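Local coordinates for protein histidinol-phosphate aminotransferase (Clostridium acetobutylicum, PDB 3FTB) that probably transfers amino groups with pyridoxal 5'-phosphate as cofactor, as a histidinol-phosphate aminotransferase, at residues L93-F98 and T179-E184; E99-I104 and S147-N152; F288-F293 and L301-N306. All blocks are in the same frame, centred on the assembly; numbering follows the deposited sequence.

Contact 1: residues L93-F98 and T179-E184; sequences LSISLF and TIIIDE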
loop_
_atom_site.group_PDB
_atom_site.type_symbol
_atom_site.label_atom_id
_atom_site.label_comp_id
_atom_site.label_asym_id
_atom_site.label_seq_id
_atom_site.Cartn_x
_atom_site.Cartn_y
_atom_site.Cartn_z
ATOM N N LEU A 93 -5.630 4.150 -10.408
ATOM C CA LEU A 93 -6.542 5.137 -9.829
ATOM C C LEU A 93 -6.880 6.291 -10.761
ATOM O O LEU A 93 -8.036 6.710 -10.845
ATOM C CB LEU A 93 -5.988 5.696 -8.518
ATOM C CG LEU A 93 -6.129 4.788 -7.300
ATOM C CD1 LEU A 93 -5.307 5.342 -6.177
ATOM C CD2 LEU A 93 -7.582 4.640 -6.887
ATOM N N SER A 94 -5.873 6.819 -11.446
ATOM C CA SER A 94 -6.119 7.910 -12.373
ATOM C C SER A 94 -7.000 7.440 -13.534
ATOM O O SER A 94 -7.814 8.194 -14.062
ATOM C CB SER A 94 -4.808 8.516 -12.870
ATOM O OG SER A 94 -3.965 7.531 -13.436
ATOM N N ILE A 95 -6.857 6.179 -13.911
ATOM C CA ILE A 95 -7.664 5.628 -14.990
ATOM C C ILE A 95 -9.059 5.255 -14.471
ATOM O O ILE A 95 -10.037 5.247 -15.230
ATOM C CB ILE A 95 -6.965 4.415 -15.655
ATOM C CG1 ILE A 95 -5.721 4.869 -16.429
ATOM C CG2 ILE A 95 -7.924 3.658 -16.576
ATOM C CD1 ILE A 95 -4.842 3.715 -16.900
ATOM N N SER A 96 -9.147 4.978 -13.172
ATOM C CA SER A 96 -10.419 4.628 -12.538
ATOM C C SER A 96 -11.417 5.777 -12.582
ATOM O O SER A 96 -12.610 5.579 -12.340
ATOM C CB SER A 96 -10.206 4.191 -11.083
ATOM O OG SER A 96 -10.015 5.305 -10.217
ATOM N N LEU A 97 -10.924 6.970 -12.911
ATOM C CA LEU A 97 -11.717 8.191 -12.839
ATOM C C LEU A 97 -12.573 8.429 -14.078
ATOM O O LEU A 97 -13.544 9.189 -14.026
ATOM C CB LEU A 97 -10.804 9.396 -12.654
ATOM C CG LEU A 97 -9.793 9.327 -11.520
ATOM C CD1 LEU A 97 -9.200 10.706 -11.274
ATOM C CD2 LEU A 97 -10.451 8.766 -10.247
ATOM N N PHE A 98 -12.216 7.793 -15.191
ATOM C CA PHE A 98 -12.879 8.089 -16.463
ATOM C C PHE A 98 -13.660 6.913 -17.017
ATOM O O PHE A 98 -13.448 5.773 -16.612
ATOM C CB PHE A 98 -11.862 8.586 -17.483
ATOM C CG PHE A 98 -10.908 9.573 -16.914
ATOM C CD1 PHE A 98 -11.309 10.870 -16.673
ATOM C CD2 PHE A 98 -9.622 9.195 -16.569
ATOM C CE1 PHE A 98 -10.432 11.788 -16.126
ATOM C CE2 PHE A 98 -8.744 10.100 -16.025
ATOM C CZ PHE A 98 -9.148 11.403 -15.794
ATOM N N THR A 179 -8.646 15.021 -19.915
ATOM C CA THR A 179 -7.482 14.788 -19.063
ATOM C C THR A 179 -6.423 13.930 -19.763
ATOM O O THR A 179 -6.733 12.893 -20.350
ATOM C CB THR A 179 -7.872 14.155 -17.707
ATOM O OG1 THR A 179 -8.778 15.020 -17.008
ATOM C CG2 THR A 179 -6.633 13.920 -16.848
ATOM N N ILE A 180 -5.169 14.365 -19.706
ATOM C CA ILE A 180 -4.099 13.585 -20.310
ATOM C C ILE A 180 -3.109 13.099 -19.255
ATOM O O ILE A 180 -2.499 13.898 -18.554
ATOM C CB ILE A 180 -3.416 14.324 -21.504
ATOM C CG1 ILE A 180 -2.427 15.384 -21.032
ATOM C CG2 ILE A 180 -4.450 14.931 -22.442
ATOM C CD1 ILE A 180 -1.000 14.981 -21.260
ATOM N N ILE A 181 -2.989 11.776 -19.141
ATOM C CA ILE A 181 -2.152 11.131 -18.130
ATOM C C ILE A 181 -0.819 10.670 -18.701
ATOM O O ILE A 181 -0.783 9.773 -19.547
ATOM C CB ILE A 181 -2.841 9.881 -17.550
ATOM C CG1 ILE A 181 -4.195 10.240 -16.929
ATOM C CG2 ILE A 181 -1.921 9.198 -16.533
ATOM C CD1 ILE A 181 -5.118 9.053 -16.810
ATOM N N ILE A 182 0.273 11.260 -18.225
ATOM C CA ILE A 182 1.592 10.913 -18.746
ATOM C C ILE A 182 2.446 10.146 -17.752
ATOM O O ILE A 182 2.883 10.702 -16.738
ATOM C CB ILE A 182 2.377 12.146 -19.209
ATOM C CG1 ILE A 182 1.529 12.992 -20.142
ATOM C CG2 ILE A 182 3.592 11.727 -19.998
ATOM C CD1 ILE A 182 2.334 14.038 -20.878
ATOM N N ASP A 183 2.687 8.873 -18.065
ATOM C CA ASP A 183 3.509 7.997 -17.235
ATOM C C ASP A 183 5.009 8.252 -17.472
ATOM O O ASP A 183 5.567 7.885 -18.517
ATOM C CB ASP A 183 3.133 6.542 -17.523
ATOM C CG ASP A 183 4.105 5.545 -16.915
ATOM O OD1 ASP A 183 5.048 5.970 -16.214
ATOM O OD2 ASP A 183 3.921 4.330 -17.150
ATOM N N GLU A 184 5.655 8.894 -16.501
ATOM C CA GLU A 184 7.052 9.295 -16.642
ATOM C C GLU A 184 7.981 8.563 -15.682
ATOM O O GLU A 184 8.948 9.134 -15.187
ATOM C CB GLU A 184 7.186 10.807 -16.447
ATOM C CG GLU A 184 6.710 11.625 -17.652
ATOM C CD GLU A 184 7.042 13.087 -17.511
ATOM O OE1 GLU A 184 7.767 13.489 -16.554
ATOM O OE2 GLU A 184 6.567 13.840 -18.373
#

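Contact 2: residues E99-I104 and S147-N152; sequences EKILII and SVIIGN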
loop_
_atom_site.group_PDB
_atom_site.type_symbol
_atom_site.label_atom_id
_atom_site.label_comp_id
_atom_site.label_asym_id
_atom_site.label_seq_id
_atom_site.Cartn_x
_atom_site.Cartn_y
_atom_site.Cartn_z
ATOM N N GLU A 99 -14.565 7.209 -17.948
ATOM C CA GLU A 99 -15.414 6.188 -18.561
ATOM C C GLU A 99 -14.979 5.840 -19.998
ATOM O O GLU A 99 -15.605 5.012 -20.662
ATOM C CB GLU A 99 -16.910 6.579 -18.481
ATOM C CG GLU A 99 -17.268 7.943 -19.103
ATOM C CD GLU A 99 -18.750 8.321 -18.952
ATOM O OE1 GLU A 99 -19.178 9.375 -19.496
ATOM O OE2 GLU A 99 -19.483 7.563 -18.281
ATOM N N LYS A 100 -13.894 6.462 -20.459
ATOM C CA LYS A 100 -13.331 6.171 -21.775
ATOM C C LYS A 100 -11.942 6.783 -21.955
ATOM O O LYS A 100 -11.731 7.962 -21.672
ATOM C CB LYS A 100 -14.257 6.671 -22.869
ATOM C CG LYS A 100 -13.882 6.207 -24.253
ATOM C CD LYS A 100 -14.969 6.629 -25.214
ATOM C CE LYS A 100 -14.803 6.008 -26.572
ATOM N NZ LYS A 100 -15.943 6.422 -27.435
ATOM N N ILE A 101 -10.996 5.982 -22.437
ATOM C CA ILE A 101 -9.626 6.455 -22.584
ATOM C C ILE A 101 -9.013 6.075 -23.935
ATOM O O ILE A 101 -9.304 5.022 -24.493
ATOM C CB ILE A 101 -8.726 5.914 -21.447
ATOM C CG1 ILE A 101 -7.497 6.807 -21.261
ATOM C CG2 ILE A 101 -8.323 4.481 -21.743
ATOM C CD1 ILE A 101 -6.729 6.582 -19.935
ATOM N N LEU A 102 -8.171 6.955 -24.461
ATOM C CA LEU A 102 -7.322 6.633 -25.604
ATOM C C LEU A 102 -5.990 6.096 -25.085
ATOM O O LEU A 102 -5.254 6.815 -24.402
ATOM C CB LEU A 102 -7.068 7.890 -26.445
ATOM C CG LEU A 102 -6.240 7.776 -27.725
ATOM C CD1 LEU A 102 -7.113 7.242 -28.809
ATOM C CD2 LEU A 102 -5.711 9.156 -28.099
ATOM N N ILE A 103 -5.683 4.840 -25.398
ATOM C CA ILE A 103 -4.399 4.273 -25.016
ATOM C C ILE A 103 -3.494 4.213 -26.234
ATOM O O ILE A 103 -3.843 3.610 -27.248
ATOM C CB ILE A 103 -4.526 2.874 -24.371
ATOM C CG1 ILE A 103 -5.631 2.867 -23.315
ATOM C CG2 ILE A 103 -3.201 2.472 -23.733
ATOM C CD1 ILE A 103 -5.818 1.538 -22.621
ATOM N N ILE A 104 -2.356 4.897 -26.147
ATOM C CA ILE A 104 -1.357 4.844 -27.193
ATOM C C ILE A 104 -0.621 3.530 -27.020
ATOM O O ILE A 104 -0.177 3.195 -25.917
ATOM C CB ILE A 104 -0.364 6.019 -27.118
ATOM C CG1 ILE A 104 -0.969 7.263 -27.769
ATOM C CG2 ILE A 104 0.931 5.662 -27.849
ATOM C CD1 ILE A 104 -2.394 7.538 -27.367
ATOM N N SER A 147 -10.203 10.941 -21.787
ATOM C CA SER A 147 -8.809 10.997 -21.365
ATOM C C SER A 147 -7.836 10.264 -22.306
ATOM O O SER A 147 -8.242 9.471 -23.156
ATOM C CB SER A 147 -8.682 10.433 -19.947
ATOM O OG SER A 147 -9.179 9.106 -19.895
ATOM N N VAL A 148 -6.546 10.549 -22.130
ATOM C CA VAL A 148 -5.471 9.883 -22.852
ATOM C C VAL A 148 -4.440 9.469 -21.814
ATOM O O VAL A 148 -4.247 10.169 -20.827
ATOM C CB VAL A 148 -4.778 10.831 -23.867
ATOM C CG1 VAL A 148 -3.619 10.113 -24.593
ATOM C CG2 VAL A 148 -5.780 11.387 -24.877
ATOM N N ILE A 149 -3.804 8.320 -22.018
ATOM C CA ILE A 149 -2.623 7.934 -21.240
ATOM C C ILE A 149 -1.501 7.524 -22.200
ATOM O O ILE A 149 -1.691 6.719 -23.113
ATOM C CB ILE A 149 -2.910 6.814 -20.191
ATOM C CG1 ILE A 149 -1.647 6.498 -19.377
ATOM C CG2 ILE A 149 -3.466 5.548 -20.858
ATOM C CD1 ILE A 149 -1.917 5.822 -18.045
ATOM N N ILE A 150 -0.331 8.108 -21.992
ATOM C CA ILE A 150 0.773 7.973 -22.925
ATOM C C ILE A 150 2.083 7.952 -22.131
ATOM O O ILE A 150 2.257 8.716 -21.205
ATOM C CB ILE A 150 0.743 9.130 -23.951
ATOM C CG1 ILE A 150 1.782 8.932 -25.050
ATOM C CG2 ILE A 150 0.949 10.473 -23.263
ATOM C CD1 ILE A 150 1.709 9.991 -26.127
ATOM N N GLY A 151 2.992 7.048 -22.476
ATOM C CA GLY A 151 4.251 6.933 -21.761
ATOM C C GLY A 151 5.310 7.905 -22.252
ATOM O O GLY A 151 5.422 8.179 -23.443
ATOM N N ASN A 152 6.091 8.429 -21.317
ATOM C CA ASN A 152 7.179 9.329 -21.646
ATOM C C ASN A 152 8.373 9.073 -20.738
ATOM O O ASN A 152 8.450 9.662 -19.660
ATOM C CB ASN A 152 6.747 10.776 -21.431
ATOM C CG ASN A 152 7.782 11.768 -21.945
ATOM O OD1 ASN A 152 8.538 11.459 -22.870
ATOM N ND2 ASN A 152 7.816 12.961 -21.362
#

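Contact 3: residues F288-F293 and L301-N306; sequences FIKRVF and LCRLEN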
loop_
_atom_site.group_PDB
_atom_site.type_symbol
_atom_site.label_atom_id
_atom_site.label_comp_id
_atom_site.label_asym_id
_atom_site.label_seq_id
_atom_site.Cartn_x
_atom_site.Cartn_y
_atom_site.Cartn_z
ATOM N N PHE A 288 21.036 -11.220 -36.429
ATOM C CA PHE A 288 19.589 -11.404 -36.393
ATOM C C PHE A 288 18.909 -10.146 -35.885
ATOM O O PHE A 288 17.691 -9.998 -36.008
ATOM C CB PHE A 288 19.182 -12.626 -35.567
ATOM C CG PHE A 288 19.740 -12.635 -34.183
ATOM C CD1 PHE A 288 19.119 -11.936 -33.181
ATOM C CD2 PHE A 288 20.877 -13.362 -33.886
ATOM C CE1 PHE A 288 19.623 -11.951 -31.905
ATOM C CE2 PHE A 288 21.390 -13.380 -32.614
ATOM C CZ PHE A 288 20.763 -12.676 -31.621
ATOM N N ILE A 289 19.707 -9.235 -35.326
ATOM C CA ILE A 289 19.206 -7.916 -34.969
ATOM C C ILE A 289 19.022 -7.096 -36.234
ATOM O O ILE A 289 19.967 -6.488 -36.731
ATOM C CB ILE A 289 20.137 -7.167 -34.016
ATOM C CG1 ILE A 289 20.403 -7.994 -32.757
ATOM C CG2 ILE A 289 19.515 -5.821 -33.636
ATOM C CD1 ILE A 289 19.375 -7.793 -31.683
ATOM N N LYS A 290 17.791 -7.107 -36.738
ATOM C CA LYS A 290 17.418 -6.465 -37.993
ATOM C C LYS A 290 17.295 -4.958 -37.824
ATOM O O LYS A 290 17.714 -4.184 -38.690
ATOM C CB LYS A 290 16.103 -7.068 -38.513
ATOM C CG LYS A 290 15.276 -6.130 -39.374
ATOM C CD LYS A 290 13.976 -6.797 -39.840
ATOM C CE LYS A 290 14.222 -7.742 -41.008
ATOM N NZ LYS A 290 12.982 -8.430 -41.489
ATOM N N ARG A 291 16.713 -4.543 -36.702
ATOM C CA ARG A 291 16.603 -3.127 -36.377
ATOM C C ARG A 291 16.572 -2.874 -34.877
ATOM O O ARG A 291 15.848 -3.535 -34.120
ATOM C CB ARG A 291 15.365 -2.500 -37.023
ATOM C CG ARG A 291 15.183 -1.040 -36.637
ATOM C CD ARG A 291 13.931 -0.408 -37.229
ATOM N NE ARG A 291 13.811 0.989 -36.808
ATOM C CZ ARG A 291 12.824 1.811 -37.159
ATOM N NH1 ARG A 291 11.846 1.395 -37.953
ATOM N NH2 ARG A 291 12.820 3.058 -36.714
ATOM N N VAL A 292 17.375 -1.905 -34.459
ATOM C CA VAL A 292 17.331 -1.375 -33.106
ATOM C C VAL A 292 16.587 -0.024 -33.109
ATOM O O VAL A 292 17.006 0.929 -33.780
ATOM C CB VAL A 292 18.777 -1.207 -32.547
ATOM C CG1 VAL A 292 18.777 -0.596 -31.159
ATOM C CG2 VAL A 292 19.499 -2.537 -32.544
ATOM N N PHE A 293 15.474 0.051 -32.379
ATOM C CA PHE A 293 14.761 1.312 -32.178
ATOM C C PHE A 293 15.472 2.141 -31.103
ATOM O O PHE A 293 15.858 1.610 -30.060
ATOM C CB PHE A 293 13.302 1.056 -31.776
ATOM C CG PHE A 293 12.480 0.384 -32.843
ATOM C CD1 PHE A 293 12.394 -1.004 -32.904
ATOM C CD2 PHE A 293 11.780 1.140 -33.780
ATOM C CE1 PHE A 293 11.629 -1.628 -33.889
ATOM C CE2 PHE A 293 11.014 0.528 -34.768
ATOM C CZ PHE A 293 10.938 -0.856 -34.824
ATOM N N LEU A 301 14.261 -1.655 -27.826
ATOM C CA LEU A 301 13.394 -2.568 -28.596
ATOM C C LEU A 301 14.013 -3.000 -29.936
ATOM O O LEU A 301 14.245 -2.175 -30.830
ATOM C CB LEU A 301 12.018 -1.938 -28.865
ATOM C CG LEU A 301 11.036 -2.759 -29.712
ATOM C CD1 LEU A 301 10.361 -3.819 -28.856
ATOM C CD2 LEU A 301 9.998 -1.868 -30.391
ATOM N N CYS A 302 14.246 -4.300 -30.077
ATOM C CA CYS A 302 14.870 -4.842 -31.278
ATOM C C CYS A 302 13.892 -5.641 -32.155
ATOM O O CYS A 302 13.087 -6.430 -31.662
ATOM C CB CYS A 302 16.104 -5.677 -30.898
ATOM S SG CYS A 302 17.354 -4.750 -29.947
ATOM N N ARG A 303 13.945 -5.385 -33.454
ATOM C CA ARG A 303 13.260 -6.208 -34.452
ATOM C C ARG A 303 14.228 -7.296 -34.907
ATOM O O ARG A 303 15.406 -7.027 -35.120
ATOM C CB ARG A 303 12.858 -5.345 -35.640
ATOM C CG ARG A 303 12.001 -6.042 -36.659
ATOM C CD ARG A 303 10.550 -6.041 -36.249
ATOM N NE ARG A 303 9.734 -6.821 -37.175
ATOM C CZ ARG A 303 9.057 -6.307 -38.197
ATOM N NH1 ARG A 303 8.340 -7.100 -38.983
ATOM N NH2 ARG A 303 9.087 -5.003 -38.429
ATOM N N LEU A 304 13.738 -8.523 -35.052
ATOM C CA LEU A 304 14.598 -9.674 -35.354
ATOM C C LEU A 304 14.356 -10.239 -36.752
ATOM O O LEU A 304 13.474 -9.768 -37.477
ATOM C CB LEU A 304 14.408 -10.780 -34.311
ATOM C CG LEU A 304 14.715 -10.463 -32.848
ATOM C CD1 LEU A 304 14.722 -11.753 -32.031
ATOM C CD2 LEU A 304 16.038 -9.733 -32.715
ATOM N N GLU A 305 15.141 -11.253 -37.115
ATOM C CA GLU A 305 15.141 -11.805 -38.472
ATOM C C GLU A 305 15.736 -13.216 -38.525
ATOM O O GLU A 305 16.867 -13.437 -38.082
ATOM C CB GLU A 305 15.922 -10.885 -39.408
ATOM C CG GLU A 305 15.791 -11.243 -40.871
ATOM C CD GLU A 305 16.818 -10.528 -41.717
ATOM O OE1 GLU A 305 17.907 -10.229 -41.182
ATOM O OE2 GLU A 305 16.541 -10.267 -42.908
ATOM N N ASN A 306 14.978 -14.162 -39.076
ATOM C CA ASN A 306 15.423 -15.554 -39.147
ATOM C C ASN A 306 15.476 -16.224 -37.785
ATOM O O ASN A 306 16.274 -17.141 -37.565
ATOM C CB ASN A 306 16.795 -15.658 -39.812
ATOM C CG ASN A 306 16.746 -15.345 -41.283
ATOM O OD1 ASN A 306 17.729 -14.885 -41.863
ATOM N ND2 ASN A 306 15.594 -15.588 -41.901
HETATM O O HOH W 1 11.014 -8.355 -39.223
HETATM O O HOH W 2 14.436 0.909 -28.224
#

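Contact 1: residues L93-F98 and T179-E184
Ile181 and Phe98 reach for one another tip to tip, and this meeting sets the pattern by which the end of helix 87-95 and the turn after it lie on strand 179-183. The Ile181 side chain leaves the strand with CG1 anti to the carbonyl carbon (chi1 -58°) and runs out nearly extended, so that CD1 arrives 3.9 Å from Phe98 CE2. Ile181 CD1 also meets the helix, 3.9 Å from Ser94 OG and 4.2 Å from Ile95 CG1, and thus sits among three residues at once.

Thr179, two residues back on the same side of the strand, crosses the Phe98 side chain at about a right angle. Its CB comes within 3.6 Å of Phe98 CZ, with CG2 close to the same ring atom and OG1 beside CE1. A type I turn from Ile95 to Phe98 brings Phe98 round to the strand, and CG anti to the carbonyl carbon (chi1 -44°) sets its ring there. Leu97 CB lies 3.9 Å above the plane of the Phe98 ring, over its centre, holding one face.

Ser94 OG, in the crowded position between N and the carbonyl carbon (chi1 55°), is bonded within its own helix to Ile90 O and Ile91 O, leaving mainly van der Waals contact with Ile181. Ile149 of the neighbouring strand also touches Ile95 and Ile181. The helix end and the following turn thus pack on one face of a largely parallel sheet, as in the alpha/beta large domain of fold type I PLP enzymes, to which the aminotransferases belong.

Contact 2: residues E99-I104 and S147-N152
Strands 100-104 and 147-151 are parallel neighbours in the mixed seven-stranded sheet of the aminotransferase large domain, and they show how one strand pair can be well knit in the middle and slack towards its ends. Their directions differ by 25°. At the centre, Leu102 uses both of its backbone polar atoms on the partner strand: its N donates to Ser147 O at 2.8 Å, almost straight, and its O accepts from Ile149 N at 3.2 Å, nearly along the C=O axis.

The side chains are closest on the face bearing Ile101, Ser147 and Ile149. Ile101 has CG1 anti to the backbone N (chi1 -157°), which carries CD1 obliquely across to Ile149 CG2, 3.5 Å away; Ile181 of strand 179-183 adjoins Ile149 on its other flank. On the opposite face Leu102 and Val148 lie side by side, pointing the same way, with CD2 3.9 Å from Val148 CG2. Ile104 crosses Val148 obliquely through CD1 and runs alongside Ile150, while Ile138 of helix 135-141 packs against Leu102 and Ile104.

The backbone pairing is looser at both ends. Beyond Leu102 the chains spread, and Ile104 N and Ile149 O, 3.6 Å apart, are buried without a partner in the model. At the other end, Lys100 is partly exposed and its extended side chain leads away from the partner strand, its NZ making a weak bond to Asp144 O. Here Lys100 O receives only weak bonds across the pair, from Ser147 N and OG. The side-chain packing is nevertheless tight at this end, for the crowded rotamer of Ser147 places OG 3.2 Å from Ile101 CG1.

Contact 3: residues F288-F293 and L301-N306
Lys290 sits where the hairpin of strands 289-293 and 299-304 carries a classic beta bulge, with Lys290 and Arg291 both facing Arg303. Arg303 O therefore accepts two N-H groups: Lys290 N at 2.9 Å, in the carbonyl plane, and Arg291 N at 3.2 Å, from 32° above that plane. Arg303 N answers to Arg291 O at 2.7 Å, and the antiparallel pairing resumes.

From the bulge the Lys290 side chain passes over the opposite strand. CB lies beside Arg303 O; CG is anti to the backbone N, and the chain bends at chi3 (-79°). Lys290 CD then rests 3.8 Å from Arg303 CG, the two side chains running side by side. CE crosses Glu305 at about a right angle and packs on its CG. At the tip, Lys290 NZ stands 4.2 Å from Glu305 OE2 and donates to a water weakly bonded to Leu304 O.

On the face that bears Arg303, the Arg291 guanidinium and the Phe293 ring stack face to face: Phe293 CE2 is 3.2 Å above the guanidinium plane of Arg291, and Arg291 NE 3.5 Å above the Phe293 ring plane, toward its rim. Leu301 CD2 is 3.6 Å from Phe293 CD1. The other face is apolar: Ile289, Val292, Cys302 and Leu304 gather there, and Leu283 of helix 262-285 touches Val292 and Cys302.

No salt bridge links the two segments. Arg291 NH1 bonds Asn130 OD1, Arg303 NE bonds Ser335 OG, and Glu305, beyond salt-bridge distance, probably offsets the Lys290 charge only partly, while a water accepts from NZ.

In the fold
Contacts 1 and 2 belong to one buried core: strands 179-183 and 147-151 are neighbours in the seven-stranded sheet, the two contact centres lie about 7 Å apart, and Ile181 N probably bonds to Val148 O, 2.6 Å away. They differ in kind, contact 1 joining a helix end to the sheet by apolar packing and contact 2 joining two strands by backbone bonds as well. Contact 3 stands apart in the separate five-stranded sheet, its centre about 32 Å from that of contact 1 and about 28 Å from that of contact 2. A hairpin at that sheet's edge within the chain, only partly buried, it combines apolar packing with charged side chains and water.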